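Local atomic coordinates of UDP-N-acetylglucosamine 2-epimerase (Methanocaldococcus jannaschii, PDB entry 4NES), a protein that probably catalyses the reversible epimerisation at C-2 that interconverts UDP-N-acetylglucosamine and UDP-N-acetylmannosamine, the activated donor of ManNAc residues. Residues A[68-73]-A[95-100]; A[76-81]-A[103-108]; A[123-128]-A[132-137]. One frame throughout, in Å; residues are numbered along the deposited sequence.

Interaction 1 of 3, residues A[68-73]-A[95-100]; sequences GEQTGK and DTNTVL. With UD1 (uridine-diphosphate-N-acetylglucosamine), chain B.
Q70 and N97 meet amide to amide, with the single hydrogen bond that joins 68-73 to 95-100. N97 ND2 donates to Q70 OE1 over 2.9 Å, lying in the carbonyl plane and nearly in line with the C=O (159°). The two amide planes stand 78° apart, so the groups cross instead of stacking. Q70 gets there as an extended chain whose CG is anti to the backbone N (chi1 -174°). Both amides are held by further polar partners: Q70 NE2 bonds G63 O, N97 ND2 also bonds H67 ND1, and N97 OD1 bonds N132 ND2 and, across the dimer interface, K108 NZ of the second subunit. With both ends engaged, the N97 amide has little freedom to flip.

Van der Waals contact adds T71, whose OG1 lies 3.6 Å from N97 ND2 without a hydrogen bond between them; that hydroxyl pairs with H67 O one turn back in its own helix.

Toward the ligand the one hydrogen bond comes from backbone. N97 N donates to O7', the acetamido carbonyl oxygen of UDP-GlcNAc, at 2.9 Å, while the acetamido methyl C8' rests 3.5 Å from N97 OD1. T96 CA touches O7' at 3.3 Å, and T96 CG2 lies beside the sugar at 4.0 Å from C2'. T96 is also the N-cap of helix 97-108, its OG1 taking a weak bond from V99 N and another bond with E12 OE1. Q70 NE2 faces the alpha-phosphate but stays 3.9 Å from O1A, beyond bonding distance.

The N-acetyl group thus docks on the backbone N-H of N97, in the first turn of helix 97-108. Q70, T96 and N97 belong to the UDP-GlcNAc pocket, on the N-terminal Rossmann-like domain of this GT-B-fold epimerase.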
loop_
_atom_site.group_PDB
_atom_site.type_symbol
_atom_site.label_atom_id
_atom_site.label_comp_id
_atom_site.label_asym_id
_atom_site.label_seq_id
_atom_site.Cartn_x
_atom_site.Cartn_y
_atom_site.Cartn_z
ATOM N N GLY A 68 -0.265 -11.864 5.065
ATOM C CA GLY A 68 0.506 -11.993 3.840
ATOM C C GLY A 68 -0.040 -13.091 2.952
ATOM O O GLY A 68 -0.170 -12.915 1.737
ATOM N N GLU A 69 -0.395 -14.218 3.562
ATOM C CA GLU A 69 -0.987 -15.340 2.841
ATOM C C GLU A 69 -2.306 -14.941 2.170
ATOM O O GLU A 69 -2.502 -15.150 0.972
ATOM C CB GLU A 69 -1.209 -16.510 3.810
ATOM C CG GLU A 69 -1.980 -17.682 3.226
ATOM C CD GLU A 69 -2.537 -18.621 4.290
ATOM O OE1 GLU A 69 -2.451 -18.297 5.497
ATOM O OE2 GLU A 69 -3.069 -19.686 3.913
ATOM N N GLN A 70 -3.200 -14.343 2.944
ATOM C CA GLN A 70 -4.525 -13.989 2.464
ATOM C C GLN A 70 -4.455 -12.876 1.421
ATOM O O GLN A 70 -5.038 -12.989 0.341
ATOM C CB GLN A 70 -5.366 -13.554 3.659
ATOM C CG GLN A 70 -6.819 -13.283 3.362
ATOM C CD GLN A 70 -7.534 -12.761 4.587
ATOM O OE1 GLN A 70 -7.243 -11.664 5.058
ATOM N NE2 GLN A 70 -8.456 -13.552 5.127
ATOM N N THR A 71 -3.715 -11.812 1.729
ATOM C CA THR A 71 -3.607 -10.686 0.803
ATOM C C THR A 71 -2.870 -11.112 -0.471
ATOM O O THR A 71 -3.257 -10.727 -1.567
ATOM C CB THR A 71 -2.894 -9.494 1.454
ATOM O OG1 THR A 71 -3.526 -9.187 2.706
ATOM C CG2 THR A 71 -2.936 -8.265 0.555
ATOM N N GLY A 72 -1.820 -11.918 -0.324
ATOM C CA GLY A 72 -1.075 -12.413 -1.472
ATOM C C GLY A 72 -1.910 -13.240 -2.437
ATOM O O GLY A 72 -1.880 -13.021 -3.653
ATOM N N LYS A 73 -2.671 -14.191 -1.901
ATOM C CA LYS A 73 -3.583 -14.969 -2.727
ATOM C C LYS A 73 -4.599 -14.056 -3.421
ATOM O O LYS A 73 -4.947 -14.263 -4.587
ATOM C CB LYS A 73 -4.314 -16.001 -1.875
ATOM C CG LYS A 73 -3.444 -17.141 -1.353
ATOM C CD LYS A 73 -4.271 -17.960 -0.371
ATOM C CE LYS A 73 -3.495 -19.074 0.292
ATOM N NZ LYS A 73 -4.426 -19.872 1.148
ATOM N N ASP A 95 -12.026 -1.031 4.675
ATOM C CA ASP A 95 -10.665 -1.175 5.177
ATOM C C ASP A 95 -10.210 -2.615 5.460
ATOM O O ASP A 95 -9.280 -2.840 6.246
ATOM C CB ASP A 95 -10.513 -0.315 6.433
ATOM C CG ASP A 95 -11.547 -0.640 7.482
ATOM O OD1 ASP A 95 -12.127 -1.745 7.433
ATOM O OD2 ASP A 95 -11.796 0.211 8.358
ATOM N N THR A 96 -10.825 -3.589 4.813
ATOM C CA THR A 96 -10.441 -4.982 5.009
ATOM C C THR A 96 -9.278 -5.333 4.090
ATOM O O THR A 96 -8.917 -4.555 3.205
ATOM C CB THR A 96 -11.621 -5.918 4.718
ATOM O OG1 THR A 96 -11.943 -5.831 3.324
ATOM C CG2 THR A 96 -12.840 -5.513 5.541
ATOM N N ASN A 97 -8.696 -6.513 4.283
ATOM C CA ASN A 97 -7.641 -6.964 3.375
ATOM C C ASN A 97 -8.129 -7.069 1.928
ATOM O O ASN A 97 -7.366 -6.826 0.998
ATOM C CB ASN A 97 -7.031 -8.289 3.831
ATOM C CG ASN A 97 -6.122 -8.130 5.028
ATOM O OD1 ASN A 97 -5.790 -7.015 5.437
ATOM N ND2 ASN A 97 -5.699 -9.256 5.596
ATOM N N THR A 98 -9.403 -7.412 1.749
ATOM C CA THR A 98 -9.996 -7.455 0.424
ATOM C C THR A 98 -9.915 -6.095 -0.267
ATOM O O THR A 98 -9.597 -6.015 -1.457
ATOM C CB THR A 98 -11.454 -7.917 0.502
ATOM O OG1 THR A 98 -11.482 -9.316 0.824
ATOM C CG2 THR A 98 -12.156 -7.687 -0.825
ATOM N N VAL A 99 -10.179 -5.026 0.484
ATOM C CA VAL A 99 -10.140 -3.670 -0.057
ATOM C C VAL A 99 -8.739 -3.324 -0.554
ATOM O O VAL A 99 -8.559 -2.842 -1.675
ATOM C CB VAL A 99 -10.572 -2.648 1.008
ATOM C CG1 VAL A 99 -10.328 -1.219 0.535
ATOM C CG2 VAL A 99 -12.024 -2.870 1.373
ATOM N N LEU A 100 -7.743 -3.562 0.289
ATOM C CA LEU A 100 -6.371 -3.263 -0.089
ATOM C C LEU A 100 -5.946 -4.071 -1.308
ATOM O O LEU A 100 -5.355 -3.530 -2.236
ATOM C CB LEU A 100 -5.419 -3.532 1.072
ATOM C CG LEU A 100 -3.941 -3.345 0.726
ATOM C CD1 LEU A 100 -3.668 -1.894 0.363
ATOM C CD2 LEU A 100 -3.034 -3.796 1.884
HETATM C "C1'" UD1 B . -12.263 -8.937 9.000
HETATM C "C2'" UD1 B . -11.627 -7.600 8.770
HETATM C "C3'" UD1 B . -12.139 -6.601 9.690
HETATM C "C4'" UD1 B . -13.604 -6.509 9.693
HETATM C "C5'" UD1 B . -14.221 -7.875 9.852
HETATM C "C6'" UD1 B . -15.691 -7.862 9.662
HETATM C "C7'" UD1 B . -9.224 -7.753 7.884
HETATM C "C8'" UD1 B . -7.769 -7.848 8.234
HETATM N "N2'" UD1 B . -10.160 -7.703 8.983
HETATM O "O1'" UD1 B . -11.938 -9.377 10.269
HETATM O "O3'" UD1 B . -11.574 -5.319 9.364
HETATM O "O4'" UD1 B . -14.057 -5.663 10.739
HETATM O "O5'" UD1 B . -13.706 -8.781 8.882
HETATM O "O6'" UD1 B . -16.378 -8.795 10.408
HETATM O "O7'" UD1 B . -9.592 -7.726 6.707
HETATM N N1 UD1 B . -14.035 -16.768 10.328
HETATM C C2 UD1 B . -14.974 -17.702 10.168
HETATM N N3 UD1 B . -15.864 -17.604 9.183
HETATM C C4 UD1 B . -15.833 -16.578 8.321
HETATM C C5 UD1 B . -14.871 -15.587 8.459
HETATM C C6 UD1 B . -13.961 -15.701 9.497
HETATM O O2 UD1 B . -15.037 -18.650 10.926
HETATM O O4 UD1 B . -16.753 -16.498 7.317
HETATM C C1B UD1 B . -13.047 -16.852 11.429
HETATM C C2B UD1 B . -11.858 -17.672 11.128
HETATM O "O2'" UD1 B . -11.438 -18.337 12.294
HETATM C C3B UD1 B . -10.870 -16.693 10.736
HETATM C C4B UD1 B . -11.177 -15.562 11.647
HETATM O O4B UD1 B . -12.583 -15.551 11.797
HETATM O O3B UD1 B . -9.537 -17.128 10.840
HETATM C C5B UD1 B . -10.729 -14.250 11.110
HETATM O O5B UD1 B . -11.164 -13.957 9.807
HETATM P PA UD1 B . -10.566 -12.750 9.033
HETATM O O1A UD1 B . -9.090 -12.957 8.887
HETATM O O2A UD1 B . -11.262 -12.637 7.717
HETATM O O3A UD1 B . -10.736 -11.463 9.906
HETATM P PB UD1 B . -12.019 -10.901 10.669
HETATM O O1B UD1 B . -11.747 -10.988 12.135
HETATM O O2B UD1 B . -13.279 -11.554 10.171
#

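Interaction 2 of 3, residues A[76-81]-A[103-108]; sequences IEIEKV and ALVASK
The carboxylate of E79 is the flat group on the contact side, and it meets V105 through water: one molecule donates to E79 OE2 at 2.9 Å and to V105 O at 3.0 Å. No atom of the V105 side chain rests on either carboxylate face. The carboxylate oxygens are gripped across the dimer interface, OE1 by T66 OG1 and E69 N of the second subunit and OE2 by G68 N of the second subunit, a helix start whose free amides suit an anion.

Below this polar end the contact is apolar. V105 CG1, anti to the backbone N (chi1 170°), lies 3.6 Å from E79 CA and 3.7 Å from E79 CB, while V105 CB approaches I78 CG2 at 4.0 Å. L75 and L82 also touch V105, which therefore sits as a knob in the hole formed by L75, I78, E79 and L82 on helix 67-85. The two helices flank strand 89-93 in the chain order of the Rossmann-like domain and pack side by side against each other. Replacing V105 by alanine removes both methyls and is likely to open a gap against I78 and the CA and CB of E79, leaving the base of the E79 side chain less supported.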
loop_
_atom_site.group_PDB
_atom_site.type_symbol
_atom_site.label_atom_id
_atom_site.label_comp_id
_atom_site.label_asym_id
_atom_site.label_seq_id
_atom_site.Cartn_x
_atom_site.Cartn_y
_atom_site.Cartn_z
ATOM N N ILE A 76 -3.008 -12.306 -6.464
ATOM C CA ILE A 76 -2.908 -13.246 -7.579
ATOM C C ILE A 76 -4.257 -13.484 -8.252
ATOM O O ILE A 76 -4.374 -13.391 -9.479
ATOM C CB ILE A 76 -2.309 -14.592 -7.123
ATOM C CG1 ILE A 76 -0.875 -14.384 -6.640
ATOM C CG2 ILE A 76 -2.335 -15.607 -8.255
ATOM C CD1 ILE A 76 -0.398 -15.467 -5.703
ATOM N N GLU A 77 -5.275 -13.774 -7.456
ATOM C CA GLU A 77 -6.555 -14.190 -8.016
ATOM C C GLU A 77 -7.397 -13.034 -8.538
ATOM O O GLU A 77 -8.068 -13.177 -9.559
ATOM C CB GLU A 77 -7.351 -15.012 -7.001
ATOM C CG GLU A 77 -6.676 -16.322 -6.625
ATOM C CD GLU A 77 -6.421 -17.218 -7.820
ATOM O OE1 GLU A 77 -7.327 -17.358 -8.664
ATOM O OE2 GLU A 77 -5.320 -17.796 -7.903
ATOM N N ILE A 78 -7.349 -11.889 -7.864
ATOM C CA ILE A 78 -8.072 -10.723 -8.356
ATOM C C ILE A 78 -7.457 -10.286 -9.679
ATOM O O ILE A 78 -8.167 -9.917 -10.605
ATOM C CB ILE A 78 -8.053 -9.551 -7.349
ATOM C CG1 ILE A 78 -8.890 -9.878 -6.119
ATOM C CG2 ILE A 78 -8.595 -8.274 -7.962
ATOM C CD1 ILE A 78 -8.774 -8.818 -5.033
ATOM N N GLU A 79 -6.136 -10.348 -9.792
ATOM C CA GLU A 79 -5.506 -9.915 -11.030
ATOM C C GLU A 79 -5.916 -10.774 -12.218
ATOM O O GLU A 79 -6.110 -10.253 -13.313
ATOM C CB GLU A 79 -3.990 -9.889 -10.901
ATOM C CG GLU A 79 -3.329 -9.340 -12.153
ATOM C CD GLU A 79 -1.840 -9.257 -12.046
ATOM O OE1 GLU A 79 -1.210 -10.322 -11.902
ATOM O OE2 GLU A 79 -1.308 -8.125 -12.115
ATOM N N LYS A 80 -6.059 -12.079 -12.010
ATOM C CA LYS A 80 -6.513 -12.956 -13.085
ATOM C C LYS A 80 -7.870 -12.510 -13.627
ATOM O O LYS A 80 -8.072 -12.442 -14.847
ATOM C CB LYS A 80 -6.601 -14.399 -12.601
ATOM C CG LYS A 80 -5.255 -15.061 -12.355
ATOM C CD LYS A 80 -5.456 -16.455 -11.766
ATOM C CE LYS A 80 -4.137 -17.124 -11.436
ATOM N NZ LYS A 80 -4.361 -18.423 -10.736
ATOM N N VAL A 81 -8.789 -12.176 -12.725
ATOM C CA VAL A 81 -10.100 -11.701 -13.134
ATOM C C VAL A 81 -10.034 -10.352 -13.839
ATOM O O VAL A 81 -10.641 -10.178 -14.897
ATOM C CB VAL A 81 -11.060 -11.605 -11.947
ATOM C CG1 VAL A 81 -12.397 -11.042 -12.414
ATOM C CG2 VAL A 81 -11.248 -12.974 -11.308
ATOM N N ALA A 103 -7.608 -2.761 -4.516
ATOM C CA ALA A 103 -7.035 -1.471 -4.915
ATOM C C ALA A 103 -5.622 -1.607 -5.477
ATOM O O ALA A 103 -5.279 -0.961 -6.472
ATOM C CB ALA A 103 -7.046 -0.494 -3.741
ATOM N N LEU A 104 -4.807 -2.431 -4.829
ATOM C CA LEU A 104 -3.437 -2.617 -5.260
ATOM C C LEU A 104 -3.366 -3.287 -6.631
ATOM O O LEU A 104 -2.554 -2.892 -7.469
ATOM C CB LEU A 104 -2.662 -3.414 -4.219
ATOM C CG LEU A 104 -1.173 -3.571 -4.510
ATOM C CD1 LEU A 104 -0.534 -2.227 -4.868
ATOM C CD2 LEU A 104 -0.498 -4.168 -3.291
ATOM N N VAL A 105 -4.210 -4.285 -6.875
ATOM C CA VAL A 105 -4.224 -4.918 -8.187
ATOM C C VAL A 105 -4.636 -3.905 -9.247
ATOM O O VAL A 105 -3.971 -3.757 -10.271
ATOM C CB VAL A 105 -5.181 -6.134 -8.252
ATOM C CG1 VAL A 105 -5.330 -6.603 -9.692
ATOM C CG2 VAL A 105 -4.684 -7.273 -7.375
ATOM N N ALA A 106 -5.739 -3.208 -8.994
ATOM C CA ALA A 106 -6.266 -2.259 -9.964
ATOM C C ALA A 106 -5.276 -1.145 -10.282
ATOM O O ALA A 106 -5.080 -0.795 -11.442
ATOM C CB ALA A 106 -7.594 -1.689 -9.489
ATOM N N SER A 107 -4.627 -0.609 -9.256
ATOM C CA SER A 107 -3.678 0.485 -9.441
ATOM C C SER A 107 -2.527 0.110 -10.371
ATOM O O SER A 107 -2.141 0.903 -11.228
ATOM C CB SER A 107 -3.146 0.976 -8.086
ATOM O OG SER A 107 -2.254 0.047 -7.513
ATOM N N LYS A 108 -1.985 -1.095 -10.225
ATOM C CA LYS A 108 -0.884 -1.513 -11.089
ATOM C C LYS A 108 -1.351 -1.831 -12.508
ATOM O O LYS A 108 -0.563 -1.797 -13.444
ATOM C CB LYS A 108 -0.139 -2.714 -10.498
ATOM C CG LYS A 108 0.607 -2.420 -9.189
ATOM C CD LYS A 108 1.809 -1.497 -9.432
ATOM C CE LYS A 108 2.600 -1.240 -8.146
ATOM N NZ LYS A 108 3.358 -2.449 -7.682
HETATM O O HOH W 1 -1.808 -5.768 -10.504
#

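Interaction 3 of 3, residues A[123-128]-A[132-137]; sequences FDRNMP and NRVLTD
R125 lays its guanidinium across the branched end of V134, the two side chains crossing at about a right angle. V134 CG1 sits over the centre of one guanidinium face, 3.6 Å from R125 CZ, and V134 CG2 touches R125 NE at 3.5 Å. A bend at chi3 (-82°) brings the arginine head over V134, although its CB does not point at the helix. The charge is met by E157, which salt-bridges NH2; a weak bond links NH1 to H138 ND1 of the second subunit.

Residues 124-127 form a type I turn, closed by M127 N to D124 O at 2.7 Å, and lead into helix 128-138, with M127 at the N-cap. P128 opens the first turn, where its carbonyl oxygen accepts N132 N at 2.9 Å. The N132 side chain passes close to that oxygen without bonding it: ND2 turns to D95 O, while OD1 takes K108 NZ of the second subunit. This side chain lies about 5 Å from the bound UDP-GlcNAc, so the start of the helix borders the ligand.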
loop_
_atom_site.group_PDB
_atom_site.type_symbol
_atom_site.label_atom_id
_atom_site.label_comp_id
_atom_site.label_asym_id
_atom_site.label_seq_id
_atom_site.Cartn_x
_atom_site.Cartn_y
_atom_site.Cartn_z
ATOM N N PHE A 123 -5.583 6.930 13.537
ATOM C CA PHE A 123 -4.186 7.290 13.822
ATOM C C PHE A 123 -3.492 6.271 14.716
ATOM O O PHE A 123 -2.511 6.573 15.399
ATOM C CB PHE A 123 -4.079 8.720 14.356
ATOM C CG PHE A 123 -4.684 9.732 13.433
ATOM C CD1 PHE A 123 -4.096 10.006 12.208
ATOM C CD2 PHE A 123 -5.858 10.379 13.770
ATOM C CE1 PHE A 123 -4.664 10.927 11.343
ATOM C CE2 PHE A 123 -6.436 11.300 12.910
ATOM C CZ PHE A 123 -5.828 11.576 11.695
ATOM N N ASP A 124 -4.028 5.061 14.689
ATOM C CA ASP A 124 -3.402 3.895 15.272
ATOM C C ASP A 124 -2.885 3.127 14.068
ATOM O O ASP A 124 -3.308 1.994 13.831
ATOM C CB ASP A 124 -4.467 3.063 15.992
ATOM C CG ASP A 124 -3.882 2.011 16.917
ATOM O OD1 ASP A 124 -2.664 1.739 16.848
ATOM O OD2 ASP A 124 -4.660 1.451 17.718
ATOM N N ARG A 125 -1.980 3.741 13.299
ATOM C CA ARG A 125 -1.506 3.153 12.037
ATOM C C ARG A 125 -0.733 1.844 12.255
ATOM O O ARG A 125 -0.098 1.316 11.340
ATOM C CB ARG A 125 -0.717 4.168 11.185
ATOM C CG ARG A 125 -0.824 3.926 9.670
ATOM C CD ARG A 125 -0.128 5.000 8.812
ATOM N NE ARG A 125 -0.957 6.193 8.621
ATOM C CZ ARG A 125 -0.645 7.213 7.824
ATOM N NH1 ARG A 125 0.487 7.197 7.121
ATOM N NH2 ARG A 125 -1.472 8.251 7.726
ATOM N N ASN A 126 -0.823 1.320 13.473
ATOM C CA ASN A 126 -0.391 -0.034 13.773
ATOM C C ASN A 126 -1.523 -1.081 13.583
ATOM O O ASN A 126 -1.230 -2.273 13.458
ATOM C CB ASN A 126 0.207 -0.095 15.191
ATOM C CG ASN A 126 1.424 0.823 15.364
ATOM O OD1 ASN A 126 2.295 0.897 14.496
ATOM N ND2 ASN A 126 1.483 1.520 16.495
HETATM N N MSE A 127 -2.790 -0.627 13.567
HETATM C CA MSE A 127 -4.003 -1.449 13.284
HETATM C C MSE A 127 -4.009 -1.924 11.817
HETATM O O MSE A 127 -3.716 -1.131 10.945
HETATM C CB MSE A 127 -5.301 -0.611 13.469
HETATM C CG MSE A 127 -5.823 -0.288 14.904
HETATM SE SE MSE A 127 -7.669 0.510 14.993
HETATM C CE MSE A 127 -8.607 -0.984 14.124
ATOM N N PRO A 128 -4.399 -3.192 11.527
ATOM C CA PRO A 128 -4.378 -3.538 10.098
ATOM C C PRO A 128 -5.400 -2.745 9.278
ATOM O O PRO A 128 -5.141 -2.435 8.108
ATOM C CB PRO A 128 -4.706 -5.038 10.076
ATOM C CG PRO A 128 -5.335 -5.329 11.410
ATOM C CD PRO A 128 -4.761 -4.342 12.377
ATOM N N ASN A 132 -4.688 -0.606 5.894
ATOM C CA ASN A 132 -5.438 -0.871 4.674
ATOM C C ASN A 132 -6.078 0.391 4.122
ATOM O O ASN A 132 -6.039 0.658 2.920
ATOM C CB ASN A 132 -6.518 -1.922 4.917
ATOM C CG ASN A 132 -5.949 -3.312 5.110
ATOM O OD1 ASN A 132 -4.814 -3.589 4.712
ATOM N ND2 ASN A 132 -6.735 -4.200 5.729
ATOM N N ARG A 133 -6.681 1.171 5.006
ATOM C CA ARG A 133 -7.405 2.346 4.556
ATOM C C ARG A 133 -6.465 3.446 4.071
ATOM O O ARG A 133 -6.739 4.076 3.056
ATOM C CB ARG A 133 -8.318 2.871 5.661
ATOM C CG ARG A 133 -9.460 3.744 5.162
ATOM C CD ARG A 133 -10.283 4.325 6.317
ATOM N NE ARG A 133 -10.641 3.316 7.315
ATOM C CZ ARG A 133 -9.991 3.145 8.466
ATOM N NH1 ARG A 133 -8.967 3.932 8.770
ATOM N NH2 ARG A 133 -10.363 2.200 9.325
ATOM N N VAL A 134 -5.377 3.677 4.794
ATOM C CA VAL A 134 -4.401 4.688 4.394
ATOM C C VAL A 134 -3.804 4.340 3.028
ATOM O O VAL A 134 -3.780 5.178 2.124
ATOM C CB VAL A 134 -3.280 4.859 5.437
ATOM C CG1 VAL A 134 -2.152 5.739 4.886
ATOM C CG2 VAL A 134 -3.818 5.456 6.729
ATOM N N LEU A 135 -3.364 3.099 2.864
ATOM C CA LEU A 135 -2.757 2.695 1.601
ATOM C C LEU A 135 -3.747 2.799 0.448
ATOM O O LEU A 135 -3.437 3.338 -0.618
ATOM C CB LEU A 135 -2.203 1.275 1.703
ATOM C CG LEU A 135 -1.055 1.111 2.701
ATOM C CD1 LEU A 135 -0.489 -0.292 2.604
ATOM C CD2 LEU A 135 0.040 2.135 2.472
ATOM N N THR A 136 -4.968 2.320 0.678
ATOM C CA THR A 136 -5.995 2.373 -0.350
ATOM C C THR A 136 -6.294 3.815 -0.751
ATOM O O THR A 136 -6.422 4.115 -1.949
ATOM C CB THR A 136 -7.278 1.681 0.124
ATOM O OG1 THR A 136 -7.013 0.287 0.329
ATOM C CG2 THR A 136 -8.370 1.818 -0.915
ATOM N N ASP A 137 -6.404 4.703 0.235
ATOM C CA ASP A 137 -6.693 6.107 -0.068
ATOM C C ASP A 137 -5.627 6.692 -0.993
ATOM O O ASP A 137 -5.939 7.485 -1.875
ATOM C CB ASP A 137 -6.809 6.949 1.217
ATOM C CG ASP A 137 -8.123 6.734 1.956
ATOM O OD1 ASP A 137 -9.088 6.259 1.333
ATOM O OD2 ASP A 137 -8.179 7.066 3.160
#

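Overall arrangement
From the N terminus, interactions 1 and 2 both run from helix 67-85 to helix 97-108, each closing a loop of 21 intervening residues that contains strand 89-93. Their segments alternate, so the two contacts cross in sequence, interaction 1 at the ligand end and interaction 2 further along. Interaction 3 follows in series after strand 112-116 and folds the 123-128 loop back onto the first two turns of helix 128-138. That helix is tied back to interaction 1 by a salt bridge between D95 and R133, and it touches interaction 2 where A103 packs on T136. All three contacts also reach the second subunit, and interaction 1 does so while lining the UDP-GlcNAc pocket.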